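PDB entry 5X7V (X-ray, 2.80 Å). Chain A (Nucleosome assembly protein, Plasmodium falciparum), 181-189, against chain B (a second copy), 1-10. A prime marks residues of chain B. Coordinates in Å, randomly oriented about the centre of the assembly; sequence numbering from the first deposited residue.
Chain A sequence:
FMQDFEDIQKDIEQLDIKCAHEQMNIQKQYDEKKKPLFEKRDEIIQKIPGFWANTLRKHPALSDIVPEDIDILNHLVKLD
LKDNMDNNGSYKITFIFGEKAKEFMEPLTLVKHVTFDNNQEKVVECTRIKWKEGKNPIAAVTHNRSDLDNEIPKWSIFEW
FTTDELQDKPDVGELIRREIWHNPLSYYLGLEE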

# COMPACT_ATOMS: atom_id res chain seq x y z
N TRP A 181 5.14 12.51 -1.46
CA TRP A 181 5.93 12.99 -0.33
C TRP A 181 7.33 12.40 -0.17
O TRP A 181 8.26 13.11 0.23
CB TRP A 181 5.18 12.73 0.97
CG TRP A 181 5.95 13.19 2.16
CD1 TRP A 181 6.57 12.42 3.11
CD2 TRP A 181 6.22 14.55 2.51
NE1 TRP A 181 7.19 13.22 4.03
CE2 TRP A 181 6.99 14.53 3.69
CE3 TRP A 181 5.87 15.78 1.95
CZ2 TRP A 181 7.41 15.69 4.30
CZ3 TRP A 181 6.30 16.92 2.55
CH2 TRP A 181 7.06 16.88 3.72
N HIS A 182 7.47 11.11 -0.46
CA HIS A 182 8.75 10.42 -0.25
C HIS A 182 9.82 10.93 -1.19
O HIS A 182 10.99 11.08 -0.80
CB HIS A 182 8.59 8.90 -0.41
CG HIS A 182 9.89 8.15 -0.33
ND1 HIS A 182 10.56 7.70 -1.45
CD2 HIS A 182 10.66 7.81 0.73
CE1 HIS A 182 11.68 7.11 -1.09
NE2 HIS A 182 11.77 7.16 0.23
N ASN A 183 9.45 11.17 -2.44
CA ASN A 183 10.34 11.81 -3.39
C ASN A 183 9.64 12.70 -4.39
O ASN A 183 9.31 12.25 -5.49
CB ASN A 183 11.15 10.79 -4.18
CG ASN A 183 12.26 11.45 -4.97
OD1 ASN A 183 12.53 12.64 -4.79
ND2 ASN A 183 12.92 10.69 -5.84
N PRO A 184 9.44 13.97 -4.02
CA PRO A 184 8.82 15.00 -4.86
C PRO A 184 9.69 15.41 -6.02
O PRO A 184 9.18 15.98 -6.98
CB PRO A 184 8.66 16.18 -3.90
CG PRO A 184 9.73 16.00 -2.94
CD PRO A 184 9.83 14.51 -2.71
N LEU A 185 10.98 15.11 -5.94
CA LEU A 185 11.90 15.50 -7.01
C LEU A 185 11.61 14.72 -8.29
O LEU A 185 11.69 15.27 -9.38
CB LEU A 185 13.33 15.27 -6.57
CG LEU A 185 14.39 15.77 -7.53
CD1 LEU A 185 14.37 17.29 -7.58
CD2 LEU A 185 15.76 15.25 -7.13
N SER A 186 11.27 13.45 -8.13
CA SER A 186 10.72 12.64 -9.21
C SER A 186 9.66 13.37 -10.01
O SER A 186 9.65 13.35 -11.23
CB SER A 186 10.12 11.35 -8.64
OG SER A 186 11.08 10.31 -8.55
N TYR A 187 8.75 14.02 -9.30
CA TYR A 187 7.66 14.72 -9.96
C TYR A 187 8.07 16.10 -10.47
O TYR A 187 7.53 16.55 -11.47
CB TYR A 187 6.48 14.83 -9.01
CG TYR A 187 5.73 13.54 -8.88
CD1 TYR A 187 4.73 13.21 -9.79
CD2 TYR A 187 6.00 12.64 -7.86
CE1 TYR A 187 4.03 12.02 -9.69
CE2 TYR A 187 5.29 11.46 -7.74
CZ TYR A 187 4.31 11.16 -8.66
OH TYR A 187 3.59 9.99 -8.59
N TYR A 188 9.01 16.76 -9.82
CA TYR A 188 9.49 18.03 -10.33
C TYR A 188 10.20 17.83 -11.69
O TYR A 188 10.24 18.71 -12.53
CB TYR A 188 10.41 18.69 -9.31
CG TYR A 188 10.90 20.03 -9.72
CD1 TYR A 188 10.08 21.14 -9.68
CD2 TYR A 188 12.20 20.20 -10.17
CE1 TYR A 188 10.54 22.39 -10.07
CE2 TYR A 188 12.67 21.44 -10.56
CZ TYR A 188 11.84 22.53 -10.51
OH TYR A 188 12.32 23.75 -10.90
N LEU A 189 10.71 16.62 -11.88
CA LEU A 189 11.33 16.17 -13.12
C LEU A 189 10.41 15.11 -13.79
O LEU A 189 10.37 14.92 -15.01
CB LEU A 189 12.72 15.60 -12.81
CG LEU A 189 13.62 16.51 -11.98
CD1 LEU A 189 14.58 15.72 -11.16
CD2 LEU A 189 14.42 17.41 -12.87
N PHE B 1 21.62 22.84 -6.20
CA PHE B 1 20.25 22.74 -5.67
C PHE B 1 19.56 21.50 -6.18
O PHE B 1 19.07 20.70 -5.39
CB PHE B 1 19.41 23.97 -6.01
N MET B 2 19.53 21.34 -7.50
CA MET B 2 19.05 20.09 -8.08
C MET B 2 19.95 18.95 -7.65
O MET B 2 19.50 17.80 -7.56
CB MET B 2 18.96 20.17 -9.61
CG MET B 2 17.85 21.07 -10.12
SD MET B 2 16.27 20.71 -9.33
CE MET B 2 15.72 19.32 -10.31
N GLN B 3 21.22 19.25 -7.34
CA GLN B 3 22.09 18.19 -6.82
C GLN B 3 21.91 17.98 -5.33
O GLN B 3 21.87 16.84 -4.87
CB GLN B 3 23.56 18.46 -7.12
CG GLN B 3 24.37 17.16 -7.12
CD GLN B 3 25.79 17.33 -7.65
OE1 GLN B 3 26.60 18.08 -7.08
NE2 GLN B 3 26.10 16.64 -8.75
N ASP B 4 21.79 19.07 -4.58
CA ASP B 4 21.45 19.00 -3.15
C ASP B 4 20.17 18.20 -2.88
O ASP B 4 20.08 17.48 -1.88
CB ASP B 4 21.29 20.39 -2.58
CG ASP B 4 22.58 21.17 -2.56
OD1 ASP B 4 23.59 20.69 -3.12
OD2 ASP B 4 22.56 22.28 -1.96
N PHE B 5 19.19 18.34 -3.76
CA PHE B 5 17.93 17.60 -3.66
C PHE B 5 18.18 16.13 -3.97
O PHE B 5 17.66 15.24 -3.30
CB PHE B 5 16.89 18.17 -4.63
CG PHE B 5 15.47 18.11 -4.13
CD1 PHE B 5 14.74 19.27 -3.95
CD2 PHE B 5 14.86 16.89 -3.84
CE1 PHE B 5 13.43 19.22 -3.51
CE2 PHE B 5 13.54 16.85 -3.38
CZ PHE B 5 12.84 18.02 -3.21
N GLU B 6 18.97 15.86 -5.00
CA GLU B 6 19.18 14.49 -5.44
C GLU B 6 19.97 13.75 -4.37
O GLU B 6 19.87 12.52 -4.24
CB GLU B 6 19.91 14.46 -6.77
CG GLU B 6 20.17 13.07 -7.35
CD GLU B 6 20.90 13.10 -8.69
OE1 GLU B 6 21.21 14.20 -9.19
OE2 GLU B 6 21.17 12.01 -9.24
N ASP B 7 20.75 14.52 -3.61
CA ASP B 7 21.62 14.00 -2.54
C ASP B 7 20.83 13.65 -1.29
O ASP B 7 21.17 12.71 -0.56
CB ASP B 7 22.71 15.02 -2.18
CG ASP B 7 23.87 15.02 -3.18
OD1 ASP B 7 24.07 13.98 -3.85
OD2 ASP B 7 24.58 16.05 -3.28
N ILE B 8 19.77 14.40 -1.02
CA ILE B 8 19.07 14.21 0.23
C ILE B 8 18.07 13.10 0.07
O ILE B 8 17.69 12.48 1.04
CB ILE B 8 18.38 15.49 0.71
CG1 ILE B 8 18.09 15.37 2.21
CG2 ILE B 8 17.11 15.79 -0.09
CD1 ILE B 8 18.37 16.63 2.97
N GLN B 9 17.68 12.83 -1.16
CA GLN B 9 16.80 11.71 -1.41
C GLN B 9 17.56 10.39 -1.24
O GLN B 9 17.01 9.44 -0.69
CB GLN B 9 16.16 11.82 -2.79
CG GLN B 9 15.12 12.91 -2.89
CD GLN B 9 13.92 12.73 -1.96
OE1 GLN B 9 13.38 13.70 -1.45
NE2 GLN B 9 13.50 11.48 -1.76
N LYS B 10 18.82 10.36 -1.68
CA LYS B 10 19.66 9.19 -1.48
C LYS B 10 19.94 8.95 -0.00
O LYS B 10 19.93 7.81 0.46
CB LYS B 10 20.98 9.32 -2.24
CG LYS B 10 20.88 8.91 -3.71
CD LYS B 10 22.17 9.22 -4.48
CE LYS B 10 21.95 9.18 -5.99
NZ LYS B 10 23.23 9.45 -6.73

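How does the start of the chain B helix make contact when its first side chain takes no part? Phe1′ lies out of reach and is modelled only as far as CB, so the contact begins with Met2′. Its CA-to-CB bond points sideways, but three successive m rotamers fold the chain so that its end comes nearer to chain A. There the methyl CE serves three neighbours at once: it lies 3.7 Å from Leu185 CD1, 3.6 Å from Tyr188 CD2 and 3.4 Å from Leu189 CD2. It approaches the Tyr188 ring at its edge, near the ring plane, while the sulfur SD sits obliquely, 5.0 Å from the centroid of that ring. An unbranched, flexible thioether suits this place, since it can bend to reach a group of apolar surfaces and has no hydrogen-bonding demand that must be met there.

What does the helix offer one turn later? Gln3′ points away and Asp4′ is out of reach, which leaves these polar residues clear of the contact, and Phe5′ then points toward chain A. Its ring receives Leu185 over one face, with Leu185 CD1 4.0 Å from the ring centroid and only 23° off the normal, a CH-pi contact. Leu185 CB also packs 3.5 Å from Phe5′ CD2. At the ring edge, near its plane, Pro184 CG comes within 3.7 Å of Phe5′ CZ. The flat aromatic ring thus gives its face to a leucine methyl and its edge to the compact proline ring; all three residues are buried in the assembly.

What does Glu6′ add beside the phenylalanine? Its side chain is extended and exposed, yet its backbone CA lies 3.9 Å from Leu185 CD2, and its CB, 4.2 Å from the same Leu185 CD2, adds apolar surface while its carboxylate stays at a distance from the leucine. Leu185 points toward chain B with chi1 t and chi2 p, and both its methyls pack against Phe5′, CD1 over the ring face and Leu185 CD2 3.8 Å from Phe5′ CD2; CD1 also meets Met2′. It loses more area to the other stretch than any other residue here, 88 Å² of the 413 Å² buried in total.

What fixes the end of the contact, where the packing turns polar? Asp7′ and Ile8′ do not reach chain A, but Gln9′ points toward it and makes the one hydrogen bond between the stretches: Gln9′ NE2 donates to the backbone carbonyl His182 O at 2.7 Å, with an angle of 155°. A glutamine amide suits this buried place because it can satisfy a main-chain acceptor while its own OE1 is hydrogen-bonded elsewhere in the structure. Asn183 lies alongside, with its OD1 3.2 Å from Gln9′ CD, but OD1 is engaged within its own chain, accepting from Leu185 N at 3.1 Å as a cap. That capping bond ties the polar end of the contact to the backbone of the very leucine that fills its apolar middle.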